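Local coordinates for protein nucleoporin nup120 (Schizosaccharomyces pombe, PDB 4GQ2) that serves as a structural component of the nuclear pore complex, whose nucleoporins can also dock transiently associated nuclear transport factors, at residues 249-254 / 286-291; 311-316 / 324-329. All coordinates share one frame; numbering follows the deposited sequence.

Contact 1 of 2, residues 249-254 / 286-291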
# COMPACT_ATOMS: atom_id res chain seq x y z
N VAL A 249 29.65 -9.52 -39.34
CA VAL A 249 29.56 -10.97 -39.38
C VAL A 249 28.23 -11.51 -38.85
O VAL A 249 27.68 -10.99 -37.88
CB VAL A 249 30.73 -11.59 -38.58
CG1 VAL A 249 30.37 -12.94 -37.98
CG2 VAL A 249 31.97 -11.69 -39.46
N LEU A 250 27.73 -12.55 -39.51
CA LEU A 250 26.54 -13.27 -39.09
C LEU A 250 26.95 -14.68 -38.71
O LEU A 250 27.69 -15.33 -39.45
CB LEU A 250 25.52 -13.30 -40.23
CG LEU A 250 24.02 -13.32 -39.92
CD1 LEU A 250 23.57 -11.98 -39.36
CD2 LEU A 250 23.23 -13.68 -41.16
N VAL A 251 26.51 -15.15 -37.54
CA VAL A 251 26.75 -16.53 -37.13
C VAL A 251 25.44 -17.30 -37.17
O VAL A 251 24.46 -16.91 -36.54
CB VAL A 251 27.39 -16.64 -35.73
CG1 VAL A 251 27.54 -18.10 -35.31
CG2 VAL A 251 28.76 -15.96 -35.71
N MET A 252 25.43 -18.39 -37.93
CA MET A 252 24.22 -19.17 -38.16
C MET A 252 24.43 -20.64 -37.83
O MET A 252 25.53 -21.18 -37.99
CB MET A 252 23.76 -19.03 -39.61
CG MET A 252 23.80 -17.60 -40.14
SD MET A 252 23.71 -17.49 -41.94
CE MET A 252 25.20 -18.33 -42.45
N LEU A 253 23.36 -21.28 -37.37
CA LEU A 253 23.31 -22.72 -37.19
C LEU A 253 22.24 -23.29 -38.11
O LEU A 253 21.13 -22.76 -38.19
CB LEU A 253 23.03 -23.08 -35.73
CG LEU A 253 22.98 -24.56 -35.37
CD1 LEU A 253 24.23 -25.31 -35.82
CD2 LEU A 253 22.79 -24.72 -33.87
N SER A 254 22.58 -24.38 -38.80
CA SER A 254 21.70 -24.97 -39.81
C SER A 254 20.90 -26.16 -39.28
O SER A 254 21.23 -26.70 -38.22
CB SER A 254 22.50 -25.39 -41.04
OG SER A 254 23.44 -26.40 -40.71
N PRO A 286 16.16 -20.77 -28.96
CA PRO A 286 17.46 -20.34 -29.47
C PRO A 286 18.57 -21.36 -29.18
O PRO A 286 18.55 -22.04 -28.15
CB PRO A 286 17.73 -19.02 -28.74
CG PRO A 286 16.83 -19.03 -27.55
CD PRO A 286 15.62 -19.82 -27.96
N TYR A 287 19.52 -21.47 -30.11
CA TYR A 287 20.65 -22.39 -30.01
C TYR A 287 21.94 -21.61 -29.83
O TYR A 287 22.93 -22.14 -29.34
CB TYR A 287 20.77 -23.22 -31.29
CG TYR A 287 19.90 -24.45 -31.35
CD1 TYR A 287 18.61 -24.38 -31.85
CD2 TYR A 287 20.40 -25.69 -30.95
CE1 TYR A 287 17.82 -25.52 -31.93
CE2 TYR A 287 19.62 -26.83 -31.02
CZ TYR A 287 18.33 -26.74 -31.51
OH TYR A 287 17.54 -27.87 -31.58
N LEU A 288 21.92 -20.34 -30.24
CA LEU A 288 23.12 -19.52 -30.23
C LEU A 288 22.92 -18.23 -29.44
O LEU A 288 21.84 -17.63 -29.47
CB LEU A 288 23.53 -19.16 -31.66
CG LEU A 288 24.02 -20.25 -32.61
CD1 LEU A 288 24.39 -19.63 -33.96
CD2 LEU A 288 25.21 -21.01 -32.03
N THR A 289 23.97 -17.82 -28.74
CA THR A 289 24.06 -16.46 -28.19
C THR A 289 25.52 -16.00 -28.11
O THR A 289 26.43 -16.82 -28.03
CB THR A 289 23.38 -16.33 -26.82
OG1 THR A 289 23.06 -14.95 -26.57
CG2 THR A 289 24.27 -16.86 -25.69
N SER A 290 25.73 -14.69 -28.14
CA SER A 290 27.07 -14.12 -28.01
C SER A 290 27.17 -13.23 -26.78
O SER A 290 26.15 -12.73 -26.30
CB SER A 290 27.46 -13.35 -29.27
OG SER A 290 26.89 -12.05 -29.28
N ASP A 291 28.39 -13.04 -26.28
CA ASP A 291 28.59 -12.20 -25.11
C ASP A 291 28.49 -10.73 -25.48
O ASP A 291 28.87 -10.33 -26.58
CB ASP A 291 29.90 -12.53 -24.39
CG ASP A 291 31.12 -12.23 -25.22
OD1 ASP A 291 31.22 -12.76 -26.35
OD2 ASP A 291 32.00 -11.47 -24.75
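Leu288 is the residue to look at first: its CD1 methyl drives end-on into strand 249-254 and carries the contact together with Leu253. CG lies anti to the carbonyl carbon (chi1 -67°) and CD1 anti to CA (chi2 -179°), so the side chain is stretched out and spends its full length crossing the gap. At its tip CD1 meets Val251 CG1 at 3.8 Å, the two side chains crossing at about a right angle. Leu288 CD1 also lies 3.7 Å from Val251 O and 3.9 Å from Leu253 N, so it rests on the backbone as well as on side chains. A second tight spot sits one residue along. Leu253, with CG anti to its backbone N (chi1 -178°), brings CD2 to 3.6 Å from Tyr287 CB, and the methyl meets the ring obliquely near its root, 3.8 Å from Tyr287 CG. All of this is apolar; no hydrogen bond joins the segments, and the strand axes stay 8.6 Å apart at their closest. The close packing is confined to the tips of Leu288 and Leu253. Beyond them Thr289 turns instead to strand 346-354 and Ser290 leans on strand 238-244, while Pro286 and Ser290 are partly exposed. The two strands run roughly antiparallel but belong to separate four-stranded sheets, so this is the seam between consecutive blades of the beta-propeller. Strand 249-254 is flanked in its own sheet by 238-244 and 258-263, and Ser240 OG on the former accepts the backbone N-H of Tyr287. Strand 288-290 opens the next sheet, lying between strand 249-254 and strand 346-354.

Contact 2 of 2, residues 311-316 / 324-329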
# COMPACT_ATOMS: atom_id res chain seq x y z
N SER A 311 28.45 -25.39 -25.43
CA SER A 311 29.80 -25.14 -25.93
C SER A 311 30.10 -23.65 -26.02
O SER A 311 29.20 -22.84 -26.21
CB SER A 311 29.99 -25.77 -27.31
OG SER A 311 30.10 -27.18 -27.22
N ILE A 312 31.37 -23.29 -25.85
CA ILE A 312 31.84 -21.93 -26.11
C ILE A 312 32.89 -21.95 -27.23
O ILE A 312 33.75 -22.84 -27.26
CB ILE A 312 32.37 -21.24 -24.84
CG1 ILE A 312 31.22 -20.94 -23.87
CG2 ILE A 312 33.13 -19.96 -25.18
CD1 ILE A 312 31.63 -20.34 -22.54
N TYR A 313 32.81 -20.98 -28.13
CA TYR A 313 33.74 -20.85 -29.24
C TYR A 313 34.32 -19.44 -29.28
O TYR A 313 33.61 -18.47 -29.01
CB TYR A 313 33.05 -21.13 -30.57
CG TYR A 313 32.60 -22.56 -30.78
CD1 TYR A 313 31.42 -23.03 -30.21
CD2 TYR A 313 33.35 -23.44 -31.56
CE1 TYR A 313 31.00 -24.33 -30.40
CE2 TYR A 313 32.93 -24.75 -31.76
CZ TYR A 313 31.76 -25.19 -31.18
OH TYR A 313 31.33 -26.48 -31.36
N LYS A 314 35.59 -19.34 -29.64
CA LYS A 314 36.24 -18.06 -29.87
C LYS A 314 36.22 -17.74 -31.36
O LYS A 314 36.50 -18.61 -32.19
CB LYS A 314 37.69 -18.09 -29.36
CG LYS A 314 38.49 -16.82 -29.57
CD LYS A 314 38.28 -15.80 -28.46
CE LYS A 314 38.85 -14.43 -28.81
NZ LYS A 314 40.33 -14.37 -28.76
N LEU A 315 35.85 -16.51 -31.70
CA LEU A 315 35.94 -16.03 -33.07
C LEU A 315 37.24 -15.26 -33.25
O LEU A 315 37.51 -14.29 -32.53
CB LEU A 315 34.75 -15.15 -33.44
CG LEU A 315 34.04 -15.36 -34.79
CD1 LEU A 315 33.23 -14.12 -35.13
CD2 LEU A 315 34.97 -15.70 -35.95
N ASN A 316 38.04 -15.71 -34.21
CA ASN A 316 39.31 -15.08 -34.54
C ASN A 316 39.27 -14.53 -35.96
O ASN A 316 38.97 -15.26 -36.91
CB ASN A 316 40.45 -16.08 -34.37
CG ASN A 316 40.53 -16.64 -32.96
OD1 ASN A 316 40.61 -15.89 -31.98
ND2 ASN A 316 40.52 -17.97 -32.84
N LEU A 324 38.03 -15.74 -41.26
CA LEU A 324 37.59 -15.85 -39.87
C LEU A 324 37.58 -17.30 -39.42
O LEU A 324 37.19 -18.19 -40.17
CB LEU A 324 36.21 -15.21 -39.68
CG LEU A 324 36.14 -13.70 -39.94
CD1 LEU A 324 35.50 -13.40 -41.29
CD2 LEU A 324 35.39 -13.01 -38.82
N ASN A 325 38.04 -17.54 -38.19
CA ASN A 325 38.07 -18.88 -37.61
C ASN A 325 37.15 -18.97 -36.40
O ASN A 325 37.17 -18.09 -35.53
CB ASN A 325 39.49 -19.27 -37.18
CG ASN A 325 40.55 -18.89 -38.20
OD1 ASN A 325 40.35 -19.02 -39.41
ND2 ASN A 325 41.70 -18.43 -37.71
N VAL A 326 36.34 -20.02 -36.36
CA VAL A 326 35.57 -20.34 -35.17
C VAL A 326 36.27 -21.50 -34.46
O VAL A 326 36.11 -22.66 -34.83
CB VAL A 326 34.09 -20.67 -35.51
CG1 VAL A 326 33.33 -21.10 -34.27
CG2 VAL A 326 33.41 -19.47 -36.12
N VAL A 327 37.09 -21.16 -33.47
CA VAL A 327 37.89 -22.15 -32.76
C VAL A 327 37.27 -22.47 -31.41
O VAL A 327 36.88 -21.56 -30.67
CB VAL A 327 39.37 -21.71 -32.61
CG1 VAL A 327 40.18 -22.77 -31.87
CG2 VAL A 327 40.00 -21.44 -33.97
N ILE A 328 37.17 -23.76 -31.10
CA ILE A 328 36.50 -24.27 -29.90
C ILE A 328 37.20 -23.84 -28.60
O ILE A 328 38.42 -23.69 -28.56
CB ILE A 328 36.42 -25.81 -29.91
CG1 ILE A 328 36.47 -26.36 -31.35
CG2 ILE A 328 35.17 -26.28 -29.18
CD1 ILE A 328 37.09 -27.73 -31.47
N GLU A 329 36.41 -23.66 -27.55
CA GLU A 329 36.92 -23.44 -26.19
C GLU A 329 36.31 -24.42 -25.19
O GLU A 329 36.94 -24.74 -24.18
CB GLU A 329 36.68 -22.01 -25.73
CG GLU A 329 37.58 -20.99 -26.40
CD GLU A 329 37.63 -19.67 -25.65
OE1 GLU A 329 36.59 -19.26 -25.10
OE2 GLU A 329 38.71 -19.04 -25.63
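The phenol ring of Tyr313 is the main flat group, and Ile328 CG2 sits over one of its faces as an off-centre CH-pi contact, 4.2 Å from the ring centroid and 30° off the normal. The two side chains run side by side, pointing the same way. Val326 CG1 approaches the ring obliquely and touches Tyr313 CD2 at 3.6 Å, while Leu275, Leu259 and Leu300 close in from neighbouring parts of the propeller. Tyr313 OH makes a weak hydrogen bond to Tyr302 OH. The Asn316 amide lies across the opposite face of the sheet, its ND2 3.7 Å from Val327 CG2. Further along, the Glu329 carboxylate brings OE1 to 3.5 Å from Ile312 CG2; Lys314 NZ stays 5.9 Å from Glu329 OE2, too far for a salt bridge, though the opposite charges may still attract. Leu315 shares a face with Tyr313 and Val326. Its chi1 of -135° is off a staggered position, and it carries CD2 close against the backbone, 3.3 Å from Asn325 O, with the Leu324 and Val326 methyls alongside. Five backbone hydrogen bonds hold the strands together. Lys314 N reaches Val327 O at 2.8 Å, nearly along the carbonyl axis, and Val327 N returns the bond to Lys314 O. Asn316 and Asn325 form a second reciprocal pair, with Asn316 N to Asn325 O almost straight at 174°, and Glu329 N adds a single bond to Ile312 O. Between these sit the non-hydrogen-bonded pairs Tyr313 with Ile328 and Leu315 with Val326. This is an antiparallel beta hairpin, the last two strands of a four-stranded propeller blade, with 324-328 outermost within this chain.

Overall arrangement
The two contacts come in series along the chain, contact 1 closing before contact 2 opens, and their centres lie 12 Å apart within the Nup120 beta-propeller. They meet in the four-stranded sheet that starts with strand 288-290 and ends with the hairpin of contact 2. Contact 1 joins that blade's first strand to the preceding blade, whereas contact 2 pairs its last two strands. The contacts also touch directly: Val249 CG2 packs on Leu324 CD2 at 3.7 Å. The preceding blade's second strand therefore touches both the first strand and the closing hairpin of the next blade, so the hairpin bonded within one blade also packs against the blade before it.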